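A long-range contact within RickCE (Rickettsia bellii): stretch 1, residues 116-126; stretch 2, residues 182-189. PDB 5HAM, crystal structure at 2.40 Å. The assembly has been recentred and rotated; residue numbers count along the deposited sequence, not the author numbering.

Stretch 1 116-126: INEDILNRATK
Stretch 2 182-189: KLIDKTLG

Leu121 is the most heavily covered residue of the contact, a knob in a hole formed by Leu183, Ile184, Thr187 and Leu188; it points toward the other helix, and it does so with chi1 at -118°, between the usual wells, while chi2 stays t at -170°. In this setting CD1 of Leu121 reaches all four residues of the hole, and CD2 adds a closer contact with Leu188. CD1 of Leu121 lies 3.8 Å from CA of Ile184, 3.8 Å from CB of Thr187 and 4.2 Å from CG of Leu183; CD2 of Leu121 meets CD1 of Leu188 at 3.9 Å.

The frame is two helices. Residues 116-126 lie within a helix that extends beyond both ends of the stretch, with phi/psi close to -63/-42 throughout. Residues 182-188 form the last part of a second helix, regular up to Lys186; phi then drifts to -84° at Thr187 and reaches -123°, with psi 1°, at Leu188, before Gly189 leaves the helix. Gly189 N still donates to Asp185 O at 3.0 Å, and an ideal CB on this glycine would fall 2.5 Å from Asp185 OD1. The axes approach to 9.6 Å, with 65° between their N-to-C directions and a signed crossing angle of -65°. The contact buries 463 Å², both sides summed. The register is set by Glu118 and Thr187, whose CA atoms are 5.8 Å apart.

Around the knob, Leu183 (t, p) starts sideways but brings its end closer: its CD2 touches CB of Asn117 at 3.9 Å and its CD1 touches CG of Glu118 at 3.6 Å. Asn117 is buried, its amide atoms OD1 and ND2 are hydrogen-bonded elsewhere in the structure, and its CB packs against Leu183. Leu188 (m, t) closes the other part of the contact, its CD2 lying 3.6 Å from OG1 of Thr125 and 3.7 Å from OD1 of Asn122.

The two threonines follow one rule: a hydroxyl facing an apolar neighbour is paid for within its own helix. Thr125 (m) donates from OG1 to Leu121 O at 2.9 Å, and Thr187 (m) donates from OG1 to Leu183 O at 3.0 Å. Thr187 points toward the partner and packs closely, with OG1 3.3 Å from CG of Glu118 and CG2 3.5 Å from OD1 of Asn122.

One polar link joins the helices directly. Glu118 (m, t, chi3 -4°) leaves its backbone sideways, lays its CG against Leu183 and Thr187, and carries its carboxylate onward to a salt bridge: Lys186 NZ donates to Glu118 OE2 at 2.9 Å. Lys186 reaches it with chi1 to chi3 all t and chi4 turned to m at -90°. Lys186 is exposed and Glu118 partly so, a fitting place for charge, whereas Leu121, Leu183, Ile184 and Leu188 are buried.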

# COMPACT_ATOMS: atom_id res chain seq x y z
N ILE A 116 12.01 6.17 1.60
CA ILE A 116 11.19 6.22 2.81
C ILE A 116 10.73 4.80 3.14
O ILE A 116 10.75 4.40 4.31
CB ILE A 116 9.98 7.23 2.68
CG1 ILE A 116 10.47 8.68 2.78
CG2 ILE A 116 8.96 7.03 3.79
CD1 ILE A 116 9.57 9.70 2.08
N ASN A 117 10.37 4.03 2.11
CA ASN A 117 10.01 2.62 2.30
C ASN A 117 11.14 1.84 2.95
O ASN A 117 10.93 1.10 3.90
CB ASN A 117 9.58 1.94 1.00
CG ASN A 117 8.19 2.36 0.54
OD1 ASN A 117 7.40 2.91 1.30
ND2 ASN A 117 7.87 2.07 -0.72
N GLU A 118 12.36 2.01 2.45
CA GLU A 118 13.51 1.39 3.12
C GLU A 118 13.70 1.87 4.57
O GLU A 118 13.98 1.07 5.46
CB GLU A 118 14.80 1.62 2.33
CG GLU A 118 14.87 0.87 1.04
CD GLU A 118 16.10 1.22 0.26
OE1 GLU A 118 16.85 2.11 0.71
OE2 GLU A 118 16.33 0.62 -0.81
N ASP A 119 13.54 3.17 4.80
CA ASP A 119 13.71 3.69 6.16
C ASP A 119 12.71 3.11 7.15
O ASP A 119 13.04 2.86 8.31
CB ASP A 119 13.69 5.22 6.16
CG ASP A 119 14.88 5.81 5.42
OD1 ASP A 119 15.94 5.14 5.37
OD2 ASP A 119 14.76 6.93 4.89
N ILE A 120 11.49 2.85 6.70
CA ILE A 120 10.48 2.26 7.56
C ILE A 120 10.84 0.82 7.92
O ILE A 120 10.75 0.42 9.08
CB ILE A 120 9.11 2.34 6.91
CG1 ILE A 120 8.68 3.81 6.78
CG2 ILE A 120 8.09 1.54 7.69
CD1 ILE A 120 7.67 4.08 5.68
N LEU A 121 11.27 0.06 6.93
CA LEU A 121 11.74 -1.29 7.20
C LEU A 121 12.93 -1.29 8.16
O LEU A 121 12.99 -2.11 9.08
CB LEU A 121 12.16 -1.95 5.91
CG LEU A 121 11.38 -3.20 5.53
CD1 LEU A 121 12.07 -3.89 4.34
CD2 LEU A 121 11.23 -4.12 6.75
N ASN A 122 13.87 -0.38 7.94
CA ASN A 122 15.01 -0.27 8.85
C ASN A 122 14.66 0.18 10.27
O ASN A 122 15.20 -0.35 11.24
CB ASN A 122 16.10 0.62 8.26
CG ASN A 122 17.05 -0.14 7.36
OD1 ASN A 122 17.37 -1.30 7.63
ND2 ASN A 122 17.49 0.49 6.27
N ARG A 123 13.77 1.17 10.38
CA ARG A 123 13.32 1.64 11.68
C ARG A 123 12.62 0.50 12.43
O ARG A 123 12.85 0.30 13.62
CB ARG A 123 12.39 2.84 11.53
CG ARG A 123 11.87 3.40 12.86
CD ARG A 123 13.03 3.73 13.81
NE ARG A 123 12.59 4.22 15.12
CZ ARG A 123 13.41 4.43 16.15
NH1 ARG A 123 14.71 4.18 16.02
NH2 ARG A 123 12.93 4.88 17.30
N ALA A 124 11.79 -0.26 11.72
CA ALA A 124 11.08 -1.38 12.31
C ALA A 124 12.09 -2.38 12.86
O ALA A 124 11.93 -2.90 13.97
CB ALA A 124 10.15 -2.04 11.29
N THR A 125 13.14 -2.61 12.08
CA THR A 125 14.20 -3.52 12.47
C THR A 125 14.99 -2.99 13.66
O THR A 125 15.41 -3.74 14.54
CB THR A 125 15.15 -3.77 11.28
OG1 THR A 125 14.42 -4.38 10.20
CG2 THR A 125 16.30 -4.69 11.69
N LYS A 126 15.19 -1.68 13.70
CA LYS A 126 15.89 -1.08 14.84
C LYS A 126 15.06 -1.24 16.11
O LYS A 126 15.58 -1.54 17.19
CB LYS A 126 16.24 0.39 14.57
N LYS A 182 11.37 -7.70 -3.12
CA LYS A 182 12.50 -6.93 -3.65
C LYS A 182 12.91 -5.83 -2.67
O LYS A 182 14.10 -5.53 -2.53
CB LYS A 182 12.18 -6.30 -5.01
CG LYS A 182 12.02 -7.29 -6.17
CD LYS A 182 12.85 -8.55 -5.99
CE LYS A 182 12.53 -9.61 -7.06
NZ LYS A 182 13.12 -10.95 -6.72
N LEU A 183 11.94 -5.22 -2.00
CA LEU A 183 12.25 -4.18 -1.03
C LEU A 183 12.94 -4.79 0.17
O LEU A 183 13.95 -4.28 0.64
CB LEU A 183 10.98 -3.46 -0.57
CG LEU A 183 11.18 -2.44 0.54
CD1 LEU A 183 12.08 -1.27 0.08
CD2 LEU A 183 9.83 -1.94 1.03
N ILE A 184 12.40 -5.90 0.65
CA ILE A 184 12.94 -6.55 1.84
C ILE A 184 14.39 -6.93 1.61
O ILE A 184 15.27 -6.65 2.43
CB ILE A 184 12.12 -7.80 2.23
CG1 ILE A 184 10.72 -7.39 2.71
CG2 ILE A 184 12.84 -8.61 3.29
CD1 ILE A 184 9.80 -8.57 2.99
N ASP A 185 14.66 -7.52 0.45
CA ASP A 185 16.03 -7.91 0.15
C ASP A 185 16.96 -6.72 -0.11
O ASP A 185 18.12 -6.75 0.26
CB ASP A 185 16.10 -8.92 -1.00
CG ASP A 185 17.51 -9.45 -1.20
OD1 ASP A 185 17.93 -10.36 -0.45
OD2 ASP A 185 18.23 -8.94 -2.09
N LYS A 186 16.45 -5.66 -0.73
CA LYS A 186 17.25 -4.45 -0.89
C LYS A 186 17.64 -3.88 0.46
O LYS A 186 18.77 -3.43 0.65
CB LYS A 186 16.50 -3.39 -1.70
CG LYS A 186 17.32 -2.13 -2.00
CD LYS A 186 16.87 -1.48 -3.31
CE LYS A 186 17.88 -0.47 -3.85
NZ LYS A 186 17.68 0.92 -3.34
N THR A 187 16.71 -3.92 1.41
CA THR A 187 16.91 -3.28 2.71
C THR A 187 17.68 -4.15 3.71
O THR A 187 18.55 -3.66 4.44
CB THR A 187 15.55 -2.89 3.33
OG1 THR A 187 14.81 -2.08 2.41
CG2 THR A 187 15.75 -2.13 4.63
N LEU A 188 17.35 -5.43 3.74
CA LEU A 188 17.79 -6.30 4.82
C LEU A 188 18.57 -7.52 4.34
O LEU A 188 18.99 -8.34 5.16
CB LEU A 188 16.60 -6.78 5.63
CG LEU A 188 15.73 -5.68 6.22
CD1 LEU A 188 14.47 -6.27 6.79
CD2 LEU A 188 16.52 -4.92 7.29
N GLY A 189 18.77 -7.65 3.03
CA GLY A 189 19.46 -8.81 2.49
C GLY A 189 20.95 -8.84 2.78
O GLY A 189 21.67 -9.72 2.30